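Local coordinates for protein aminotransferase class I and II (Anaerococcus prevotii, PDB 4EMY) that probably acts as a pyridoxal 5'-phosphate-dependent aminotransferase of the class I family and works as a homodimer, at residues 332-337 and 394-399; 357-362 and 389-394. All coordinates share one frame; numbering follows the deposited sequence.

Contact 1: 332-337 and 394-399; sequences LKSRAD and VGEEKI
S334 and E396 make the polar link at the partly exposed side of this contact. The hydroxyl of S334 donates to the carboxylate of E396, with S334 OG 2.7 Å from E396 OE1. The hydroxyl approaches OE1 almost in line with its C-O bond. E396 CG lies anti to the backbone N (chi1 -157°), and the chain runs on extended, which carries the carboxylate across to the helix. R335 follows one residue on and is buried. Its chain is extended from CG to NE and takes the guanidinium to V394 and G395. The guanidinium meets the loop flat-on. G395 CA sits over the centre of one face, 4.1 Å above the plane. V394 O is over the same face. R335 NH1 is 2.8 Å from V394 O, but the angle is poor and this is not a hydrogen bond. The guanidinium bonds elsewhere: NH2 donates to L48 O, and NH1 to I391 O. D50 adds only a long, weak ion pair to NH2. Backbone carbonyls probably do much to satisfy this buried charge. The helix is part of 315-345, the long helix that in fold type I aminotransferases leads into the small C-terminal domain. Segment 394-399 runs through the loop after strand 386-389 and ends on the first residue of helix 399-411. The loop turns on its own backbone bonds, K398 N to G395 O and I399 N to E396 O. The main chain of R335 also takes part. The CB of I399 is directed toward the helix, and I399 CD1 lies 4.0 Å from R335 O. The same isoleucine packs on V338 and F339, one turn further along helix 315-345.

Contact 2: 357-362 and 389-394; sequences FFTFIP and VAICGV
T359 and V389 form an antiparallel hydrogen-bonded pair, and both of its backbone bonds are made. V389 N donates to T359 O at 2.9 Å, with an N-H...O angle of 166°. T359 N returns a bond to V389 O at 3.0 Å, in the carbonyl plane. V389 O also takes a weak bond from I391 N, which closes an inverse gamma turn centred on A390, and a CA-H...O contact from F358 CA at 3.3 Å. Past this turn, C392 N donates to F357 O at 3.2 Å, tilted 26° from the carbonyl plane. G393 N bonds to A390 O, and I391 O accepts from R335 NH1. The backbones of A390 and C392 also bond to those of A42 and L48. C392 CB stands 3.7 Å above one face of the F357 ring, toward the rim. F358 CD2 comes within 3.6 Å of A390 CA, obliquely to the ring. F358 is in cation-pi contact with R388 and lies near N190 and the bound PLP, while F357 meets Y227. The outer strand of the small-domain antiparallel sheet pairs here with its central strand, and the two phenylalanines before it lie by the cofactor site of a fold type I aminotransferase.

How the contacts relate
The chain enters contact 1 through 332-337 on the long helix 315-345. It then passes through 357-362, which includes strand 359-362 and is the first side of contact 2. After helix 366-375 and the short strands that follow, it returns along 389-394 and closes contact 2. It runs straight on into 394-399 and closes contact 1. Contact 2 is therefore nested inside the loop of contact 1, and V394 belongs to both. The two sites also touch directly: I391 CD1 packs on A336 CA, and I391 CG1 on I399 CD1. Together they tie the three-stranded sheet and the start of the last helix to the later part of the long helix 315-345, on the small-domain side.

Contact 1: 332-337 and 394-399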
loop_
_atom_site.group_PDB
_atom_site.type_symbol
_atom_site.label_atom_id
_atom_site.label_comp_id
_atom_site.label_asym_id
_atom_site.label_seq_id
_atom_site.Cartn_x
_atom_site.Cartn_y
_atom_site.Cartn_z
ATOM N N LEU A 332 5.632 -28.587 5.833
ATOM C CA LEU A 332 6.351 -27.717 6.746
ATOM C C LEU A 332 6.641 -28.401 8.073
ATOM O O LEU A 332 7.789 -28.415 8.511
ATOM C CB LEU A 332 5.597 -26.396 6.973
ATOM C CG LEU A 332 6.284 -25.295 7.804
ATOM C CD1 LEU A 332 7.678 -24.934 7.297
ATOM C CD2 LEU A 332 5.421 -24.049 7.864
ATOM N N LYS A 333 5.617 -28.975 8.706
ATOM C CA LYS A 333 5.785 -29.538 10.054
ATOM C C LYS A 333 6.814 -30.676 10.090
ATOM O O LYS A 333 7.668 -30.718 10.977
ATOM C CB LYS A 333 4.446 -29.974 10.668
ATOM C CG LYS A 333 4.519 -30.255 12.170
ATOM C CD LYS A 333 3.212 -30.798 12.737
ATOM C CE LYS A 333 2.927 -32.240 12.312
ATOM N NZ LYS A 333 3.725 -33.251 13.070
ATOM N N SER A 334 6.754 -31.579 9.118
ATOM C CA SER A 334 7.683 -32.699 9.105
ATOM C C SER A 334 9.122 -32.234 8.852
ATOM O O SER A 334 10.068 -32.979 9.115
ATOM C CB SER A 334 7.256 -33.766 8.103
ATOM O OG SER A 334 7.585 -33.371 6.793
ATOM N N ARG A 335 9.280 -31.009 8.347
ATOM C CA ARG A 335 10.600 -30.390 8.237
ATOM C C ARG A 335 11.067 -29.938 9.608
ATOM O O ARG A 335 12.253 -30.034 9.933
ATOM C CB ARG A 335 10.582 -29.184 7.308
ATOM C CG ARG A 335 10.597 -29.502 5.830
ATOM C CD ARG A 335 10.751 -28.209 5.058
ATOM N NE ARG A 335 10.474 -28.367 3.637
ATOM C CZ ARG A 335 10.679 -27.422 2.722
ATOM N NH1 ARG A 335 11.175 -26.245 3.084
ATOM N NH2 ARG A 335 10.402 -27.657 1.443
ATOM N N ALA A 336 10.126 -29.432 10.401
ATOM C CA ALA A 336 10.416 -29.001 11.763
ATOM C C ALA A 336 10.710 -30.206 12.649
ATOM O O ALA A 336 11.534 -30.125 13.564
ATOM C CB ALA A 336 9.264 -28.184 12.323
ATOM N N ASP A 337 10.038 -31.322 12.364
ATOM C CA ASP A 337 10.275 -32.574 13.077
ATOM C C ASP A 337 11.702 -33.069 12.867
ATOM O O ASP A 337 12.367 -33.486 13.816
ATOM C CB ASP A 337 9.272 -33.643 12.646
ATOM C CG ASP A 337 7.881 -33.392 13.190
ATOM O OD1 ASP A 337 7.761 -32.805 14.283
ATOM O OD2 ASP A 337 6.903 -33.793 12.528
ATOM N N VAL A 394 14.486 -24.705 3.157
ATOM C CA VAL A 394 15.349 -25.865 2.944
ATOM C C VAL A 394 14.575 -27.180 3.042
ATOM O O VAL A 394 13.654 -27.312 3.851
ATOM C CB VAL A 394 16.610 -25.840 3.850
ATOM C CG1 VAL A 394 16.952 -24.413 4.235
ATOM C CG2 VAL A 394 16.426 -26.666 5.107
ATOM N N GLY A 395 14.953 -28.135 2.194
ATOM C CA GLY A 395 14.274 -29.423 2.100
ATOM C C GLY A 395 14.680 -30.408 3.180
ATOM O O GLY A 395 15.824 -30.412 3.641
ATOM N N GLU A 396 13.722 -31.246 3.565
ATOM C CA GLU A 396 13.873 -32.267 4.605
ATOM C C GLU A 396 15.260 -32.929 4.664
ATOM O O GLU A 396 15.907 -32.913 5.710
ATOM C CB GLU A 396 12.773 -33.323 4.428
ATOM C CG GLU A 396 12.426 -34.124 5.670
ATOM C CD GLU A 396 10.995 -34.630 5.655
ATOM O OE1 GLU A 396 10.084 -33.847 5.996
ATOM O OE2 GLU A 396 10.779 -35.811 5.310
ATOM N N GLU A 397 15.716 -33.486 3.541
ATOM C CA GLU A 397 16.958 -34.269 3.506
ATOM C C GLU A 397 18.237 -33.478 3.842
ATOM O O GLU A 397 19.244 -34.062 4.237
ATOM C CB GLU A 397 17.101 -35.037 2.177
ATOM C CG GLU A 397 17.442 -34.191 0.956
ATOM C CD GLU A 397 16.220 -33.679 0.190
ATOM O OE1 GLU A 397 15.224 -33.219 0.814
ATOM O OE2 GLU A 397 16.269 -33.721 -1.064
ATOM N N LYS A 398 18.186 -32.156 3.704
ATOM C CA LYS A 398 19.337 -31.315 4.026
ATOM C C LYS A 398 19.392 -30.866 5.488
ATOM O O LYS A 398 20.445 -30.436 5.958
ATOM C CB LYS A 398 19.382 -30.086 3.121
ATOM C CG LYS A 398 19.871 -30.352 1.710
ATOM C CD LYS A 398 20.032 -29.030 0.979
ATOM C CE LYS A 398 20.145 -29.212 -0.526
ATOM N NZ LYS A 398 19.968 -27.902 -1.216
ATOM N N ILE A 399 18.272 -30.967 6.202
ATOM C CA ILE A 399 18.183 -30.468 7.582
ATOM C C ILE A 399 19.236 -31.086 8.518
ATOM O O ILE A 399 19.887 -30.353 9.267
ATOM C CB ILE A 399 16.766 -30.639 8.194
ATOM C CG1 ILE A 399 15.664 -30.222 7.206
ATOM C CG2 ILE A 399 16.652 -29.875 9.508
ATOM C CD1 ILE A 399 15.123 -28.823 7.390
#

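Contact 2: 357-362 and 389-394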
loop_
_atom_site.group_PDB
_atom_site.type_symbol
_atom_site.label_atom_id
_atom_site.label_comp_id
_atom_site.label_asym_id
_atom_site.label_seq_id
_atom_site.Cartn_x
_atom_site.Cartn_y
_atom_site.Cartn_z
ATOM N N PHE A 357 7.698 -20.158 10.145
ATOM C CA PHE A 357 8.591 -20.388 9.004
ATOM C C PHE A 357 10.039 -20.583 9.431
ATOM O O PHE A 357 10.896 -20.932 8.610
ATOM C CB PHE A 357 8.521 -19.210 8.022
ATOM C CG PHE A 357 7.480 -19.360 6.943
ATOM C CD1 PHE A 357 6.340 -20.137 7.137
ATOM C CD2 PHE A 357 7.630 -18.692 5.733
ATOM C CE1 PHE A 357 5.387 -20.265 6.137
ATOM C CE2 PHE A 357 6.678 -18.813 4.730
ATOM C CZ PHE A 357 5.551 -19.593 4.938
ATOM N N PHE A 358 10.307 -20.357 10.713
ATOM C CA PHE A 358 11.672 -20.315 11.204
ATOM C C PHE A 358 11.804 -21.080 12.504
ATOM O O PHE A 358 10.884 -21.071 13.324
ATOM C CB PHE A 358 12.107 -18.869 11.455
ATOM C CG PHE A 358 11.743 -17.913 10.354
ATOM C CD1 PHE A 358 10.557 -17.183 10.416
ATOM C CD2 PHE A 358 12.587 -17.727 9.268
ATOM C CE1 PHE A 358 10.215 -16.293 9.410
ATOM C CE2 PHE A 358 12.248 -16.838 8.257
ATOM C CZ PHE A 358 11.062 -16.119 8.331
ATOM N N THR A 359 12.948 -21.742 12.672
ATOM C CA THR A 359 13.376 -22.296 13.952
ATOM C C THR A 359 14.534 -21.437 14.433
ATOM O O THR A 359 15.261 -20.867 13.616
ATOM C CB THR A 359 13.881 -23.744 13.816
ATOM O OG1 THR A 359 14.901 -23.799 12.815
ATOM C CG2 THR A 359 12.751 -24.685 13.446
ATOM N N PHE A 360 14.726 -21.347 15.743
ATOM C CA PHE A 360 15.713 -20.410 16.267
ATOM C C PHE A 360 16.711 -21.037 17.222
ATOM O O PHE A 360 16.339 -21.684 18.204
ATOM C CB PHE A 360 15.019 -19.225 16.936
ATOM C CG PHE A 360 15.879 -18.003 17.060
ATOM C CD1 PHE A 360 16.598 -17.754 18.224
ATOM C CD2 PHE A 360 15.957 -17.086 16.018
ATOM C CE1 PHE A 360 17.379 -16.617 18.347
ATOM C CE2 PHE A 360 16.740 -15.947 16.131
ATOM C CZ PHE A 360 17.450 -15.713 17.298
ATOM N N ILE A 361 17.987 -20.825 16.916
ATOM C CA ILE A 361 19.080 -21.220 17.790
ATOM C C ILE A 361 19.575 -19.997 18.567
ATOM O O ILE A 361 20.156 -19.080 17.988
ATOM C CB ILE A 361 20.228 -21.897 17.004
ATOM C CG1 ILE A 361 19.894 -23.362 16.721
ATOM C CG2 ILE A 361 21.518 -21.880 17.803
ATOM C CD1 ILE A 361 19.007 -23.598 15.523
ATOM N N PRO A 362 19.317 -19.971 19.883
ATOM C CA PRO A 362 19.849 -18.894 20.721
ATOM C C PRO A 362 21.367 -19.012 20.924
ATOM O O PRO A 362 21.891 -20.115 21.111
ATOM C CB PRO A 362 19.096 -19.067 22.043
ATOM C CG PRO A 362 18.675 -20.496 22.062
ATOM C CD PRO A 362 18.453 -20.897 20.638
ATOM N N VAL A 389 16.844 -19.801 11.406
ATOM C CA VAL A 389 16.940 -20.804 10.352
ATOM C C VAL A 389 15.613 -20.857 9.615
ATOM O O VAL A 389 14.605 -21.289 10.180
ATOM C CB VAL A 389 17.272 -22.194 10.936
ATOM C CG1 VAL A 389 17.453 -23.218 9.829
ATOM C CG2 VAL A 389 18.521 -22.122 11.798
ATOM N N ALA A 390 15.612 -20.409 8.362
ATOM C CA ALA A 390 14.383 -20.354 7.577
ATOM C C ALA A 390 14.020 -21.738 7.087
ATOM O O ALA A 390 14.217 -22.090 5.921
ATOM C CB ALA A 390 14.516 -19.379 6.418
ATOM N N ILE A 391 13.470 -22.524 7.998
ATOM C CA ILE A 391 13.191 -23.919 7.735
ATOM C C ILE A 391 12.194 -24.114 6.580
ATOM O O ILE A 391 12.088 -25.198 6.017
ATOM C CB ILE A 391 12.768 -24.631 9.036
ATOM C CG1 ILE A 391 13.156 -26.100 8.974
ATOM C CG2 ILE A 391 11.291 -24.430 9.357
ATOM C CD1 ILE A 391 13.085 -26.785 10.316
ATOM N N CYS A 392 11.496 -23.040 6.222
ATOM C CA CYS A 392 10.563 -23.023 5.098
ATOM C C CYS A 392 11.271 -23.103 3.748
ATOM O O CYS A 392 10.673 -23.500 2.749
ATOM C CB CYS A 392 9.747 -21.737 5.145
ATOM S SG CYS A 392 10.777 -20.258 5.111
ATOM N N GLY A 393 12.540 -22.713 3.719
ATOM C CA GLY A 393 13.301 -22.692 2.474
ATOM C C GLY A 393 14.040 -23.978 2.133
ATOM O O GLY A 393 14.211 -24.305 0.957
ATOM N N VAL A 394 14.486 -24.705 3.157
ATOM C CA VAL A 394 15.349 -25.865 2.944
ATOM C C VAL A 394 14.575 -27.180 3.042
ATOM O O VAL A 394 13.654 -27.312 3.851
ATOM C CB VAL A 394 16.610 -25.840 3.850
ATOM C CG1 VAL A 394 16.952 -24.413 4.235
ATOM C CG2 VAL A 394 16.426 -26.666 5.107
#